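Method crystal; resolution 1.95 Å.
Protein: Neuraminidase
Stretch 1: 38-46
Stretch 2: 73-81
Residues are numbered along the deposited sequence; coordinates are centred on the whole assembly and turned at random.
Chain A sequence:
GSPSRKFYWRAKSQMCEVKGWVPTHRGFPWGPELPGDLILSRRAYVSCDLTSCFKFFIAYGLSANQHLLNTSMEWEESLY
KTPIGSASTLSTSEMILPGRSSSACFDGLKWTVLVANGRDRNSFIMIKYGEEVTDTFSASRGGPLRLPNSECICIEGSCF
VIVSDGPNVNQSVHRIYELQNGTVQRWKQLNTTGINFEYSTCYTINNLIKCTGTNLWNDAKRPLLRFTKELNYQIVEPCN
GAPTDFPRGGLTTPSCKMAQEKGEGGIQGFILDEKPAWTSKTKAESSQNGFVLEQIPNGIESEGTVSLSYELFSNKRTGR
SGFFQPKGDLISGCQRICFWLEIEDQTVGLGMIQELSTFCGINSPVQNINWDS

Stretch 1, residues 38-46: LILSRRAYV
Stretch 2, residues 73-81: MEWEESLYK

Contact between residues 38-46 and 73-81 of the neuraminidase chain, two stretches joined by side chains and one water, with no backbone-to-backbone hydrogen bond between them; 332 Å² of surface is buried, both sides summed. Leu-38 leads into an extended strand, with phi/psi running from -87/117 at Ile-39 through -80/134 at Leu-40 and -122/150 at Ser-41 to -144/162 at Arg-42. At Arg-43 the chain turns a corner on a left-handed backbone, 58/37, and Ala-44 (-81/157), Tyr-45 (-161/173) and Val-46 (-117/145) are again extended but belong to a different sheet or face. The second stretch begins with compact backbone at Met-73 (-61/-32) and Glu-74 (-67/-31), opens through Trp-75 (-115/-11), Glu-76 (-98/90) and Glu-77 (-88/127), and becomes a strand at 78-81, with Ser-78 at -133/145, Leu-79 at -83/134, Tyr-80 at -127/164 and Lys-81 at -139/148. This strand runs broadly the same way as 44-46 and is strongly inclined to 39-42. Pairing follows no single register: Ile-39 meets Tyr-80, Arg-42 meets Glu-74 and Glu-77, Arg-43 meets Glu-77, and Tyr-45 meets Leu-79.

Arg-42, just before the corner, and Arg-43, at it, converge on two glutamates. Arg-42 starts sideways from CA to CB, but its long side chain (chi1 59°, p; chi2 and chi3 t; chi4 -157°) carries the guanidinium to the other stretch. Arg-42 NH2 gives a nearly linear hydrogen bond to Glu-74 OE2, 3.1 Å and 177°, within a salt bridge; the carboxylate oxygen lies at the guanidinium edge, near its plane, where the N-H bonds point. Glu-74 reaches this position with chi1 -167° (t), chi2 -80° (m) and chi3 -44°. The same Arg-42 NH2 makes a second salt bridge to Glu-77 OE1 at 3.4 Å, its hydrogen bond weak at 141° and its approach oblique to the guanidinium. Glu-77 points toward the first stretch (chi1 -56°, m; chi2 -169°, t; chi3 87°), and its OE1 also takes Arg-43 NH2 at 2.7 Å. That salt bridge is short and lies near the guanidinium plane, yet its hydrogen bond is weak because the angle is only 122°. Arg-43 points toward the partner and bends with chi1 -56° (m), chi2 -156° (t), chi3 -87° (m) and chi4 -77°. One carboxylate oxygen thus serves both arginines.

Water 1 accepts from Arg-42 NH2 at 2.8 Å and can donate to Glu-77 OE1, 2.9 Å away, a possible bridge beside the weak direct bond.

Ile-39 (chi1 -55°, m; chi2 179°, t) and Tyr-80 (chi1 -73°, m; chi2 67°) point toward each other's stretches and form the apolar contact, Ile-39 CD1 packing 4.0 Å from Tyr-80 CE2, oblique to the ring.

Tyr-45 (chi1 58°, p; chi2 -85°) and Leu-79 (chi1 171°, t; chi2 71°, p) both leave sideways, but their ends approach, bringing Tyr-45 OH 4.5 Å from Leu-79 CD1, a loose van der Waals contact; the hydroxyl is hydrogen-bonded elsewhere in the structure.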

# COMPACT_ATOMS: atom_id res chain seq x y z
N LEU A 38 -15.69 1.81 -5.43
CA LEU A 38 -15.80 2.48 -4.14
C LEU A 38 -16.70 1.62 -3.28
O LEU A 38 -17.73 1.13 -3.74
CB LEU A 38 -16.42 3.86 -4.33
CG LEU A 38 -15.88 5.04 -3.54
CD1 LEU A 38 -14.42 5.29 -3.86
CD2 LEU A 38 -16.71 6.27 -3.86
N ILE A 39 -16.31 1.42 -2.03
CA ILE A 39 -17.15 0.72 -1.07
C ILE A 39 -18.09 1.72 -0.41
O ILE A 39 -17.65 2.65 0.26
CB ILE A 39 -16.31 0.01 -0.01
CG1 ILE A 39 -15.30 -0.91 -0.70
CG2 ILE A 39 -17.22 -0.74 0.96
CD1 ILE A 39 -14.40 -1.66 0.26
N LEU A 40 -19.39 1.53 -0.62
CA LEU A 40 -20.41 2.41 -0.08
C LEU A 40 -20.67 2.09 1.38
O LEU A 40 -20.86 0.93 1.75
CB LEU A 40 -21.70 2.26 -0.88
CG LEU A 40 -21.55 2.63 -2.36
CD1 LEU A 40 -22.85 2.44 -3.08
CD2 LEU A 40 -21.05 4.06 -2.50
N SER A 41 -20.74 3.14 2.20
CA SER A 41 -20.74 2.95 3.65
C SER A 41 -21.95 3.53 4.36
O SER A 41 -22.54 4.52 3.94
CB SER A 41 -19.47 3.57 4.23
OG SER A 41 -19.32 4.93 3.85
N ARG A 42 -22.30 2.90 5.46
CA ARG A 42 -23.31 3.43 6.34
C ARG A 42 -22.91 3.12 7.76
O ARG A 42 -22.07 2.26 7.99
CB ARG A 42 -24.70 2.87 6.01
CG ARG A 42 -24.85 1.36 6.08
CD ARG A 42 -26.27 0.97 5.65
NE ARG A 42 -26.44 -0.47 5.46
CZ ARG A 42 -27.38 -1.02 4.69
NH1 ARG A 42 -28.24 -0.27 4.03
NH2 ARG A 42 -27.44 -2.34 4.58
N ARG A 43 -23.51 3.84 8.71
CA ARG A 43 -23.27 3.67 10.12
C ARG A 43 -21.78 3.87 10.41
O ARG A 43 -21.21 3.23 11.28
CB ARG A 43 -23.79 2.31 10.60
CG ARG A 43 -25.29 2.15 10.27
CD ARG A 43 -26.04 1.17 11.16
NE ARG A 43 -25.96 -0.20 10.66
CZ ARG A 43 -26.66 -0.69 9.64
NH1 ARG A 43 -27.50 0.09 8.96
NH2 ARG A 43 -26.51 -1.96 9.28
N ALA A 44 -21.19 4.83 9.70
CA ALA A 44 -19.77 5.10 9.83
C ALA A 44 -19.47 5.97 11.04
O ALA A 44 -20.34 6.70 11.55
CB ALA A 44 -19.22 5.75 8.56
N TYR A 45 -18.23 5.87 11.51
CA TYR A 45 -17.74 6.71 12.60
C TYR A 45 -16.22 6.68 12.57
O TYR A 45 -15.62 5.93 11.80
CB TYR A 45 -18.27 6.22 13.96
CG TYR A 45 -17.92 4.78 14.29
CD1 TYR A 45 -18.71 3.74 13.83
CD2 TYR A 45 -16.80 4.47 15.05
CE1 TYR A 45 -18.41 2.42 14.12
CE2 TYR A 45 -16.48 3.14 15.36
CZ TYR A 45 -17.29 2.13 14.89
OH TYR A 45 -17.00 0.83 15.16
N VAL A 46 -15.59 7.49 13.41
CA VAL A 46 -14.15 7.62 13.38
C VAL A 46 -13.55 7.15 14.70
O VAL A 46 -14.12 7.39 15.76
CB VAL A 46 -13.72 9.08 13.11
CG1 VAL A 46 -12.19 9.20 13.23
CG2 VAL A 46 -14.20 9.57 11.74
N MET A 73 -23.75 -7.70 -1.02
CA MET A 73 -23.09 -6.89 -0.00
C MET A 73 -24.10 -6.18 0.90
O MET A 73 -23.85 -5.97 2.08
CB MET A 73 -22.15 -5.86 -0.66
CG MET A 73 -21.25 -5.12 0.34
SD MET A 73 -20.00 -4.09 -0.46
CE MET A 73 -18.82 -5.33 -0.97
N GLU A 74 -25.26 -5.84 0.34
CA GLU A 74 -26.26 -5.08 1.07
C GLU A 74 -26.86 -5.86 2.23
O GLU A 74 -27.25 -5.27 3.24
CB GLU A 74 -27.37 -4.62 0.12
CG GLU A 74 -28.31 -3.56 0.71
CD GLU A 74 -29.37 -4.15 1.63
OE1 GLU A 74 -29.97 -5.19 1.27
OE2 GLU A 74 -29.61 -3.58 2.72
N TRP A 75 -26.96 -7.19 2.10
CA TRP A 75 -27.62 -7.95 3.16
C TRP A 75 -26.68 -8.89 3.90
O TRP A 75 -27.03 -9.42 4.95
CB TRP A 75 -28.85 -8.68 2.63
CG TRP A 75 -28.56 -9.74 1.64
CD1 TRP A 75 -28.21 -11.03 1.91
CD2 TRP A 75 -28.62 -9.62 0.22
NE1 TRP A 75 -28.03 -11.73 0.73
CE2 TRP A 75 -28.28 -10.88 -0.32
CE3 TRP A 75 -28.92 -8.57 -0.66
CZ2 TRP A 75 -28.24 -11.12 -1.69
CZ3 TRP A 75 -28.88 -8.81 -2.02
CH2 TRP A 75 -28.54 -10.08 -2.52
N GLU A 76 -25.48 -9.08 3.35
CA GLU A 76 -24.40 -9.72 4.10
C GLU A 76 -23.49 -8.64 4.67
O GLU A 76 -22.53 -8.21 4.03
CB GLU A 76 -23.60 -10.66 3.21
CG GLU A 76 -24.42 -11.83 2.69
CD GLU A 76 -23.54 -12.91 2.11
OE1 GLU A 76 -22.47 -13.20 2.69
OE2 GLU A 76 -23.93 -13.48 1.07
N GLU A 77 -23.82 -8.19 5.87
CA GLU A 77 -23.26 -6.97 6.41
C GLU A 77 -21.95 -7.22 7.14
O GLU A 77 -21.88 -8.04 8.06
CB GLU A 77 -24.25 -6.30 7.36
CG GLU A 77 -25.59 -6.03 6.71
CD GLU A 77 -26.49 -5.14 7.53
OE1 GLU A 77 -26.37 -3.90 7.41
OE2 GLU A 77 -27.32 -5.67 8.29
N SER A 78 -20.93 -6.47 6.73
CA SER A 78 -19.62 -6.54 7.38
C SER A 78 -19.06 -5.15 7.69
O SER A 78 -19.28 -4.18 6.96
CB SER A 78 -18.64 -7.31 6.50
OG SER A 78 -18.98 -8.69 6.44
N LEU A 79 -18.35 -5.09 8.81
CA LEU A 79 -17.64 -3.91 9.25
C LEU A 79 -16.27 -3.82 8.56
O LEU A 79 -15.52 -4.81 8.52
CB LEU A 79 -17.43 -4.02 10.77
CG LEU A 79 -16.52 -2.98 11.41
CD1 LEU A 79 -17.19 -1.60 11.42
CD2 LEU A 79 -16.13 -3.45 12.82
N TYR A 80 -15.94 -2.63 8.08
CA TYR A 80 -14.67 -2.35 7.40
C TYR A 80 -14.04 -1.15 8.07
O TYR A 80 -14.71 -0.40 8.78
CB TYR A 80 -14.89 -1.95 5.93
CG TYR A 80 -15.28 -3.05 4.98
CD1 TYR A 80 -16.52 -3.69 5.09
CD2 TYR A 80 -14.44 -3.44 3.94
CE1 TYR A 80 -16.88 -4.69 4.20
CE2 TYR A 80 -14.79 -4.44 3.05
CZ TYR A 80 -16.01 -5.06 3.19
OH TYR A 80 -16.38 -6.05 2.30
N LYS A 81 -12.75 -0.95 7.83
CA LYS A 81 -12.12 0.30 8.20
C LYS A 81 -11.15 0.77 7.13
O LYS A 81 -10.52 -0.03 6.42
CB LYS A 81 -11.42 0.21 9.55
CG LYS A 81 -10.06 -0.45 9.55
CD LYS A 81 -9.31 -0.09 10.83
CE LYS A 81 -8.05 -0.93 11.01
NZ LYS A 81 -7.11 -0.30 12.00
O HOH W 1 -25.04 -3.67 4.85